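Local coordinates for putative alpha/beta hydrolase fold protein (Candidatus Nitrososphaera gargensis, PDB 5A62), which probably hydrolyses carboxylic esters, as a putative carboxylesterase of the alpha/beta hydrolase fold, at residues Y72-L77 with G102-M107; S125-Q130 with N201-L206; Q147-L152 with T183-F188; H155-L160 with F175-F180. One frame throughout, in Å; residues are numbered along the deposited sequence.

Contact 1: Y72-L77 with G102-M107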
# COMPACT_ATOMS: atom_id res chain seq x y z
N TYR A 72 2.09 4.74 3.53
CA TYR A 72 1.06 4.92 4.56
C TYR A 72 -0.20 4.28 4.11
O TYR A 72 -0.33 3.84 2.95
CB TYR A 72 0.84 6.39 4.83
CG TYR A 72 0.48 7.23 3.63
CD1 TYR A 72 -0.78 7.16 3.09
CD2 TYR A 72 1.43 7.95 2.92
CE1 TYR A 72 -1.12 7.84 1.97
CE2 TYR A 72 1.09 8.68 1.78
CZ TYR A 72 -0.21 8.62 1.30
OH TYR A 72 -0.58 9.32 0.19
N THR A 73 -1.17 4.19 4.99
CA THR A 73 -2.51 3.67 4.68
C THR A 73 -3.46 4.83 4.61
O THR A 73 -3.19 5.96 5.06
CB THR A 73 -3.02 2.69 5.70
OG1 THR A 73 -3.21 3.38 6.97
CG2 THR A 73 -2.05 1.55 5.88
N MET A 74 -4.65 4.58 4.08
CA MET A 74 -5.67 5.59 4.12
C MET A 74 -5.93 6.09 5.52
O MET A 74 -6.18 7.29 5.70
CB MET A 74 -7.00 5.08 3.54
CG MET A 74 -7.08 4.81 2.05
SD MET A 74 -6.48 6.14 1.00
CE MET A 74 -7.62 7.36 1.45
N GLN A 75 -5.90 5.22 6.50
CA GLN A 75 -6.09 5.68 7.87
C GLN A 75 -5.17 6.76 8.29
O GLN A 75 -5.53 7.69 9.01
CB GLN A 75 -6.02 4.49 8.81
CG GLN A 75 -6.38 4.86 10.23
CD GLN A 75 -7.81 5.34 10.34
OE1 GLN A 75 -8.72 4.72 9.77
NE2 GLN A 75 -8.01 6.44 11.02
N ASP A 76 -3.92 6.71 7.82
CA ASP A 76 -2.95 7.75 8.10
C ASP A 76 -3.39 9.08 7.53
O ASP A 76 -3.20 10.10 8.17
CB ASP A 76 -1.58 7.35 7.61
CG ASP A 76 -1.04 6.17 8.37
OD1 ASP A 76 -0.95 6.25 9.63
OD2 ASP A 76 -0.64 5.16 7.74
N LEU A 77 -3.94 9.09 6.34
CA LEU A 77 -4.47 10.32 5.76
C LEU A 77 -5.68 10.84 6.55
O LEU A 77 -5.86 12.05 6.71
CB LEU A 77 -4.90 10.14 4.29
CG LEU A 77 -3.76 9.79 3.35
CD1 LEU A 77 -4.26 9.70 1.93
CD2 LEU A 77 -2.57 10.74 3.39
N GLY A 102 -12.45 12.53 -1.89
CA GLY A 102 -13.80 11.96 -1.67
C GLY A 102 -13.77 10.75 -0.79
O GLY A 102 -14.55 10.57 0.16
N ILE A 103 -12.80 9.86 -1.02
CA ILE A 103 -12.61 8.74 -0.20
C ILE A 103 -12.26 9.14 1.25
O ILE A 103 -12.80 8.65 2.25
CB ILE A 103 -11.49 7.84 -0.81
CG1 ILE A 103 -11.67 7.77 -2.35
CG2 ILE A 103 -11.67 6.56 -0.08
CD1 ILE A 103 -10.70 6.86 -3.11
N ILE A 104 -11.30 10.06 1.36
CA ILE A 104 -10.91 10.57 2.64
C ILE A 104 -12.15 11.16 3.38
O ILE A 104 -12.31 10.89 4.56
CB ILE A 104 -9.80 11.64 2.48
CG1 ILE A 104 -8.50 10.93 2.02
CG2 ILE A 104 -9.61 12.43 3.77
CD1 ILE A 104 -7.47 11.90 1.48
N SER A 105 -12.95 11.96 2.67
CA SER A 105 -14.12 12.56 3.31
C SER A 105 -15.04 11.51 3.84
O SER A 105 -15.61 11.68 4.94
CB SER A 105 -14.87 13.51 2.39
OG SER A 105 -15.60 12.89 1.35
N SER A 106 -15.22 10.41 3.09
CA SER A 106 -16.12 9.38 3.52
C SER A 106 -15.63 8.64 4.76
O SER A 106 -16.39 8.37 5.70
CB SER A 106 -16.43 8.47 2.33
OG SER A 106 -15.34 7.61 2.02
N MET A 107 -14.33 8.37 4.84
CA MET A 107 -13.79 7.71 6.00
C MET A 107 -13.76 8.62 7.21
O MET A 107 -14.00 8.19 8.33
CB MET A 107 -12.33 7.25 5.70
CG MET A 107 -12.28 6.10 4.71
SD MET A 107 -10.60 5.54 4.35
CE MET A 107 -10.15 4.88 5.89
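Two helices of the alpha/beta hydrolase core meet here: helix 100-111, which starts at what is probably the nucleophile elbow, and the first turn of helix 74-87. The join is apolar, with no hydrogen bond across it. G102 keeps to its own helix, its O accepting S106 N and S105 OG. I103 turns its CB toward the other helix, but only its CG2 comes near, 4.4 Å from M74 CE. I104 does more. Its CG1 branch, anti to the carbonyl carbon (chi1 -70°), crosses two side chains at about right angles: I104 CG1 lies 3.7 Å from M74 CE, and I104 CD1 lies 3.9 Å from L77 CD1. S105 and S106 face strand 116-122, and S106 OG is bound to I103 O at 2.8 Å, in the carbonyl plane. M74 is folded at chi2 and chi3, so its methyl curls round to I104 while its CB faces the next turn. There M107 runs straight to SD and bends only at chi3 (67°), which sets M107 SD 3.7 Å from M74 CB. Its methyl ends beside the Q75 amide, whose oxygen is held by Q111, with M107 CE 4.1 Å from Q75 OE1.

Contact 2: S125-Q130 with N201-L206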
# COMPACT_ATOMS: atom_id res chain seq x y z
N SER A 125 -15.70 8.06 -4.09
CA SER A 125 -16.70 7.25 -3.42
C SER A 125 -16.12 6.65 -2.16
O SER A 125 -14.90 6.66 -1.97
CB SER A 125 -17.13 6.12 -4.35
OG SER A 125 -16.30 4.97 -4.26
N PRO A 126 -16.94 6.03 -1.32
CA PRO A 126 -16.47 5.30 -0.16
C PRO A 126 -16.03 3.87 -0.46
O PRO A 126 -15.60 3.18 0.43
CB PRO A 126 -17.70 5.26 0.75
CG PRO A 126 -18.84 5.44 -0.18
CD PRO A 126 -18.41 6.15 -1.38
N LYS A 127 -16.13 3.40 -1.69
CA LYS A 127 -15.85 2.02 -1.99
C LYS A 127 -14.37 1.73 -2.22
O LYS A 127 -13.59 2.57 -2.68
CB LYS A 127 -16.63 1.63 -3.24
CG LYS A 127 -18.11 1.63 -2.89
CD LYS A 127 -18.97 0.66 -3.66
CE LYS A 127 -18.48 -0.76 -3.50
NZ LYS A 127 -19.43 -1.71 -4.13
N LYS A 128 -14.02 0.51 -1.90
CA LYS A 128 -12.77 -0.04 -2.36
C LYS A 128 -12.80 -0.21 -3.85
O LYS A 128 -13.85 -0.46 -4.48
CB LYS A 128 -12.55 -1.44 -1.78
CG LYS A 128 -12.01 -1.53 -0.44
CD LYS A 128 -11.46 -2.99 -0.18
CE LYS A 128 -10.05 -3.41 -0.63
NZ LYS A 128 -8.91 -2.45 -0.31
N PHE A 129 -11.64 -0.12 -4.47
CA PHE A 129 -11.51 -0.38 -5.90
C PHE A 129 -11.45 -1.88 -6.16
O PHE A 129 -11.02 -2.65 -5.34
CB PHE A 129 -10.25 0.25 -6.45
CG PHE A 129 -10.30 1.76 -6.42
CD1 PHE A 129 -10.96 2.48 -7.39
CD2 PHE A 129 -9.70 2.46 -5.37
CE1 PHE A 129 -11.04 3.86 -7.32
CE2 PHE A 129 -9.75 3.84 -5.30
CZ PHE A 129 -10.43 4.54 -6.27
N GLN A 130 -11.89 -2.24 -7.35
CA GLN A 130 -11.51 -3.52 -7.88
C GLN A 130 -10.06 -3.46 -8.34
O GLN A 130 -9.55 -2.43 -8.78
CB GLN A 130 -12.46 -3.87 -9.04
CG GLN A 130 -13.91 -4.18 -8.60
CD GLN A 130 -14.02 -5.28 -7.53
OE1 GLN A 130 -14.39 -5.04 -6.37
NE2 GLN A 130 -13.68 -6.50 -7.91
N ASN A 201 -15.41 -1.73 4.45
CA ASN A 201 -16.65 -1.38 5.17
C ASN A 201 -16.93 0.13 5.29
O ASN A 201 -17.67 0.55 6.17
CB ASN A 201 -16.64 -2.00 6.56
CG ASN A 201 -15.66 -1.32 7.52
OD1 ASN A 201 -14.75 -0.57 7.14
ND2 ASN A 201 -15.86 -1.59 8.80
N VAL A 202 -16.31 0.98 4.45
CA VAL A 202 -16.54 2.39 4.56
C VAL A 202 -17.99 2.73 4.20
O VAL A 202 -18.54 3.67 4.76
CB VAL A 202 -15.54 3.25 3.76
CG1 VAL A 202 -15.73 4.73 4.00
CG2 VAL A 202 -14.12 2.88 4.10
N VAL A 203 -18.57 2.06 3.22
CA VAL A 203 -19.94 2.37 2.86
C VAL A 203 -20.82 2.15 4.08
O VAL A 203 -21.64 3.03 4.37
CB VAL A 203 -20.47 1.53 1.68
CG1 VAL A 203 -21.95 1.79 1.45
CG2 VAL A 203 -19.65 1.73 0.40
N GLN A 204 -20.65 1.07 4.81
CA GLN A 204 -21.46 0.84 6.01
C GLN A 204 -21.22 1.93 7.02
O GLN A 204 -22.16 2.46 7.63
CB GLN A 204 -21.12 -0.54 6.61
CG GLN A 204 -21.95 -0.86 7.86
CD GLN A 204 -21.74 -2.29 8.35
OE1 GLN A 204 -20.61 -2.66 8.70
NE2 GLN A 204 -22.85 -3.12 8.37
N GLY A 205 -19.98 2.30 7.27
CA GLY A 205 -19.72 3.36 8.20
C GLY A 205 -20.24 4.70 7.84
O GLY A 205 -20.67 5.50 8.68
N LEU A 206 -20.15 5.02 6.57
CA LEU A 206 -20.71 6.29 6.09
C LEU A 206 -22.25 6.29 6.22
O LEU A 206 -22.80 7.28 6.64
CB LEU A 206 -20.29 6.51 4.61
CG LEU A 206 -20.75 7.78 3.99
CD1 LEU A 206 -20.27 8.98 4.75
CD2 LEU A 206 -20.34 7.85 2.55
O HOH W 1 -15.35 0.63 1.45
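The puckered pyrrolidine ring of P126 offers two faces to this contact, and three side chains of helix 202-209 meet its CB-CG end. V203 CG2 and L206 CD2 lie on opposite sides of the mean ring plane and both reach the tip: P126 CG is 3.8 Å from V203 CG2 and 3.9 Å from L206 CD2. Next to the tip, P126 CB meets V202 CG1 at 3.8 Å. The same V203 methyl, anti to its carbonyl carbon, also lies against K127, with V203 CG2 3.6 Å from K127 CG. In the alpha/beta hydrolase fold the loop after strand 116-122 leads out to the helical cap, and helix 202-209 brings the chain back toward strand 212-218, so the contact joins the exit from the core to the return. Backbone polarity is met here without a direct bond. P126 O sits tightly on V202 CB at 3.3 Å and accepts from a water, which in turn accepts from V202 N. S125 OG takes K127 N at 3.0 Å, an ST turn that bends the chain around P126. The K127 CB points away from the helix, and its amine forms a salt bridge with E230.

Contact 3: Q147-L152 with T183-F188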
# COMPACT_ATOMS: atom_id res chain seq x y z
N GLN A 147 11.13 8.41 -15.17
CA GLN A 147 11.17 9.61 -16.05
C GLN A 147 10.80 10.89 -15.34
O GLN A 147 11.17 11.97 -15.84
CB GLN A 147 10.26 9.47 -17.25
CG GLN A 147 10.49 8.25 -18.16
CD GLN A 147 9.73 8.39 -19.48
OE1 GLN A 147 9.77 9.45 -20.12
NE2 GLN A 147 9.05 7.35 -19.89
N GLY A 148 10.11 10.82 -14.21
CA GLY A 148 9.70 11.94 -13.47
C GLY A 148 8.30 12.45 -13.75
O GLY A 148 7.60 12.02 -14.63
N MET A 149 7.89 13.39 -12.90
CA MET A 149 6.54 13.90 -12.92
C MET A 149 6.19 14.79 -14.11
O MET A 149 5.08 14.79 -14.58
CB MET A 149 6.21 14.64 -11.61
CG MET A 149 6.30 13.70 -10.37
SD MET A 149 5.28 12.20 -10.48
CE MET A 149 3.75 12.90 -10.08
N LYS A 150 7.17 15.56 -14.59
CA LYS A 150 6.88 16.37 -15.77
C LYS A 150 6.62 15.44 -16.97
O LYS A 150 5.69 15.65 -17.73
CB LYS A 150 8.03 17.33 -16.06
CG LYS A 150 8.27 18.42 -15.01
CD LYS A 150 9.37 19.36 -15.52
CE LYS A 150 9.98 20.29 -14.46
NZ LYS A 150 8.98 20.97 -13.59
N ALA A 151 7.43 14.38 -17.10
CA ALA A 151 7.18 13.39 -18.14
C ALA A 151 5.88 12.68 -17.97
O ALA A 151 5.11 12.50 -18.92
CB ALA A 151 8.30 12.39 -18.23
N LEU A 152 5.56 12.34 -16.72
CA LEU A 152 4.31 11.69 -16.49
C LEU A 152 3.14 12.59 -16.92
O LEU A 152 2.18 12.12 -17.56
CB LEU A 152 4.17 11.21 -15.05
CG LEU A 152 2.81 10.64 -14.67
CD1 LEU A 152 2.40 9.47 -15.53
CD2 LEU A 152 2.82 10.21 -13.20
N THR A 183 3.65 17.67 -7.68
CA THR A 183 3.57 16.48 -6.88
C THR A 183 4.95 15.84 -6.86
O THR A 183 5.57 15.65 -7.91
CB THR A 183 2.58 15.53 -7.55
OG1 THR A 183 1.31 16.19 -7.80
CG2 THR A 183 2.29 14.33 -6.61
N SER A 184 5.44 15.43 -5.71
CA SER A 184 6.64 14.66 -5.65
C SER A 184 6.45 13.27 -6.17
O SER A 184 5.34 12.73 -6.09
CB SER A 184 7.22 14.63 -4.25
OG SER A 184 6.46 13.81 -3.36
N VAL A 185 7.50 12.67 -6.70
CA VAL A 185 7.45 11.28 -7.12
C VAL A 185 7.08 10.40 -5.93
O VAL A 185 6.21 9.54 -6.05
CB VAL A 185 8.78 10.84 -7.72
CG1 VAL A 185 8.80 9.34 -7.98
CG2 VAL A 185 9.11 11.69 -8.92
N GLU A 186 7.69 10.60 -4.78
CA GLU A 186 7.43 9.72 -3.61
C GLU A 186 6.01 9.93 -3.19
O GLU A 186 5.33 8.95 -2.83
CB GLU A 186 8.43 9.93 -2.47
CG GLU A 186 8.45 11.29 -2.02
CD GLU A 186 9.39 12.29 -2.86
OE1 GLU A 186 9.88 12.23 -4.12
OE2 GLU A 186 9.67 13.32 -2.08
N GLY A 187 5.45 11.12 -3.28
CA GLY A 187 4.09 11.35 -2.91
C GLY A 187 3.12 10.73 -3.87
O GLY A 187 2.06 10.22 -3.43
N PHE A 188 3.33 10.81 -5.17
CA PHE A 188 2.48 10.16 -6.13
C PHE A 188 2.46 8.66 -5.90
O PHE A 188 1.38 8.05 -5.88
CB PHE A 188 2.99 10.49 -7.55
CG PHE A 188 2.12 9.85 -8.60
CD1 PHE A 188 0.92 10.42 -8.98
CD2 PHE A 188 2.52 8.69 -9.24
CE1 PHE A 188 0.12 9.79 -9.93
CE2 PHE A 188 1.72 8.08 -10.16
CZ PHE A 188 0.54 8.60 -10.47
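Helix 149-157 and helix 185-194 of the helical cap, the region inserted into the alpha/beta hydrolase fold between strands 116-122 and 212-218, meet through their first turns. The tight side is built on M149. Its chain is folded at chi2 (-55°) and chi3 (-79°), so that CG, SD and CE lie in turn along T183 O, V185 and F188. M149 CG rests against the backbone just before helix 185-194, only 3.2 Å from T183 O, and 3.7 Å from V185 CG2. M149 CE turns inward between T183 and F188, 3.8 Å from T183 CB and 3.6 Å from F188 CB. M149 SD stands oblique to the F188 ring, a Met-aromatic contact. L152 and F188 reach toward each other tip to tip, and the CD2 methyl of L152 makes a CH-pi contact over one face of the F188 ring, 3.8 Å above its plane and offset toward the rim. F180 of helix 170-180 backs both M149 and L152.

The solvent side is looser. Q147 and K150 are exposed there, and G148, with a positive phi of 95°, turns the chain from one helix into the next. V185 is partly exposed; besides meeting M149, it packs on T69 of the second subunit. S184 points its CB away and caps its own helix: S184 OG, also bound to G60, accepts from G187 N at 2.9 Å.

Contact 4: H155-L160 with F175-F180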
# COMPACT_ATOMS: atom_id res chain seq x y z
N HIS A 155 2.74 12.43 -20.63
CA HIS A 155 2.09 11.18 -21.06
C HIS A 155 0.63 11.12 -20.77
O HIS A 155 -0.14 10.55 -21.58
CB HIS A 155 2.81 9.98 -20.45
CG HIS A 155 4.13 9.69 -21.08
ND1 HIS A 155 4.23 8.93 -22.23
CD2 HIS A 155 5.38 9.98 -20.69
CE1 HIS A 155 5.51 8.86 -22.56
NE2 HIS A 155 6.23 9.48 -21.65
N LYS A 156 0.20 11.69 -19.65
CA LYS A 156 -1.22 11.74 -19.30
C LYS A 156 -2.00 12.65 -20.27
O LYS A 156 -3.14 12.37 -20.58
CB LYS A 156 -1.43 12.19 -17.89
CG LYS A 156 -0.97 11.12 -16.91
CD LYS A 156 -1.20 11.56 -15.48
CE LYS A 156 -2.64 11.56 -15.08
NZ LYS A 156 -3.04 10.14 -14.86
N LEU A 157 -1.33 13.68 -20.73
CA LEU A 157 -2.00 14.69 -21.53
C LEU A 157 -2.20 14.25 -22.96
O LEU A 157 -3.07 14.78 -23.61
CB LEU A 157 -1.22 15.96 -21.44
CG LEU A 157 -1.38 16.71 -20.14
CD1 LEU A 157 -0.41 17.85 -19.95
CD2 LEU A 157 -2.79 17.29 -19.97
N VAL A 158 -1.40 13.35 -23.51
CA VAL A 158 -1.57 12.90 -24.90
C VAL A 158 -2.05 11.46 -25.01
O VAL A 158 -1.58 10.58 -24.36
CB VAL A 158 -0.20 12.97 -25.59
CG1 VAL A 158 -0.32 12.54 -27.03
CG2 VAL A 158 0.39 14.35 -25.46
N SER A 159 -3.02 11.18 -25.88
CA SER A 159 -3.54 9.81 -26.02
C SER A 159 -3.50 9.52 -27.53
O SER A 159 -4.36 9.99 -28.34
CB SER A 159 -4.91 9.76 -25.35
OG SER A 159 -4.92 10.71 -24.25
N LEU A 160 -2.41 8.86 -27.92
CA LEU A 160 -2.21 8.51 -29.30
C LEU A 160 -3.27 7.50 -29.68
O LEU A 160 -3.89 7.61 -30.76
CB LEU A 160 -0.79 7.91 -29.46
CG LEU A 160 0.32 8.91 -29.30
CD1 LEU A 160 1.65 8.32 -29.70
CD2 LEU A 160 0.05 10.15 -30.16
N PHE A 175 -3.17 24.16 -17.17
CA PHE A 175 -3.55 24.21 -15.77
C PHE A 175 -3.24 22.85 -15.07
O PHE A 175 -2.54 22.83 -14.03
CB PHE A 175 -5.00 24.59 -15.68
CG PHE A 175 -5.62 24.61 -14.30
CD1 PHE A 175 -4.92 25.01 -13.19
CD2 PHE A 175 -6.94 24.26 -14.14
CE1 PHE A 175 -5.56 25.07 -11.93
CE2 PHE A 175 -7.54 24.28 -12.89
CZ PHE A 175 -6.83 24.72 -11.80
N PHE A 176 -3.60 21.76 -15.72
CA PHE A 176 -3.24 20.47 -15.22
C PHE A 176 -1.75 20.32 -15.05
O PHE A 176 -1.27 19.82 -14.01
CB PHE A 176 -3.78 19.37 -16.12
CG PHE A 176 -3.34 18.00 -15.74
CD1 PHE A 176 -4.02 17.28 -14.81
CD2 PHE A 176 -2.24 17.45 -16.33
CE1 PHE A 176 -3.60 16.02 -14.45
CE2 PHE A 176 -1.84 16.16 -15.99
CZ PHE A 176 -2.54 15.50 -15.04
N ARG A 177 -0.94 20.71 -16.04
CA ARG A 177 0.52 20.64 -15.91
C ARG A 177 1.02 21.36 -14.71
O ARG A 177 1.81 20.80 -13.94
CB ARG A 177 1.23 21.28 -17.10
CG ARG A 177 1.18 20.46 -18.37
CD ARG A 177 1.90 21.15 -19.53
NE ARG A 177 1.98 20.30 -20.73
CZ ARG A 177 1.12 20.35 -21.75
NH1 ARG A 177 0.12 21.22 -21.77
NH2 ARG A 177 1.23 19.49 -22.77
N GLU A 178 0.56 22.61 -14.56
CA GLU A 178 0.94 23.45 -13.42
C GLU A 178 0.75 22.68 -12.15
O GLU A 178 1.75 22.53 -11.39
CB GLU A 178 0.19 24.81 -13.37
CG GLU A 178 0.81 25.82 -12.36
CD GLU A 178 2.02 26.65 -12.86
OE1 GLU A 178 2.97 26.11 -13.51
OE2 GLU A 178 2.05 27.89 -12.54
N VAL A 179 -0.47 22.17 -11.97
CA VAL A 179 -0.89 21.57 -10.71
C VAL A 179 -0.10 20.25 -10.50
O VAL A 179 0.57 20.04 -9.50
CB VAL A 179 -2.37 21.32 -10.70
CG1 VAL A 179 -2.80 20.38 -9.54
CG2 VAL A 179 -3.15 22.64 -10.71
N PHE A 180 -0.20 19.36 -11.49
CA PHE A 180 0.30 17.99 -11.34
C PHE A 180 1.77 17.95 -11.05
O PHE A 180 2.27 17.14 -10.26
CB PHE A 180 -0.07 17.19 -12.59
CG PHE A 180 0.17 15.72 -12.48
CD1 PHE A 180 -0.83 14.90 -11.93
CD2 PHE A 180 1.36 15.16 -12.89
CE1 PHE A 180 -0.61 13.52 -11.88
CE2 PHE A 180 1.57 13.80 -12.82
CZ PHE A 180 0.61 13.03 -12.27
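L157 divides its two methyls between a flat cation and a ring. L157 CD1 sits over the centre of the R177 guanidinium, 3.4 Å above its plane, and is equally close to the aliphatic part of the same chain, 3.4 Å from R177 CG. That is possible because R177 is extended from CG to NE and only then turns its plane (chi4 96°), laying one face on the methyl as the two side chains cross obliquely. In the conformer described, salt bridges from NE to E154 and from NH1 to D174 hold the guanidinium so. The other branch, L157 CD2, touches F176 CD2 at 3.7 Å, as leucine and phenylalanine slide past each other in opposite directions. The pairing ties the C-terminal end of helix 149-157 to helix 170-180, both part of the helical cap of this alpha/beta hydrolase. F180 CB stands 3.8 Å above one face of the F176 ring, which also meets W249 edge-to-face. The K156 side chain crosses those of F176 and F180 at about a right angle, its methylenes oblique to the rings: K156 CE lies 3.9 Å from F176 CZ, whereas K156 CD lies 4.0 Å from F180 CZ.

Contacts 1 and 2 belong to the hydrolase core and touch each other, S106 packing on P126 and V202, and M107 on V202; contacts 3 and 4 lie farther out, in the helical cap, and share helix 149-157. F180 joins that outer pair, meeting M149, L152 and F188. Contact 1 is buried sulfur and aliphatic packing between two helices. Contact 2 packs a proline against valine and leucine and adds a bridging water. Aromatic rings come in with contacts 3 and 4; contact 4 alone lays a leucine methyl on a charged guanidinium, and its partly exposed K156 and R177 mark its surface side. Contacts 1 and 4 lie on opposite sides of the chain's centre.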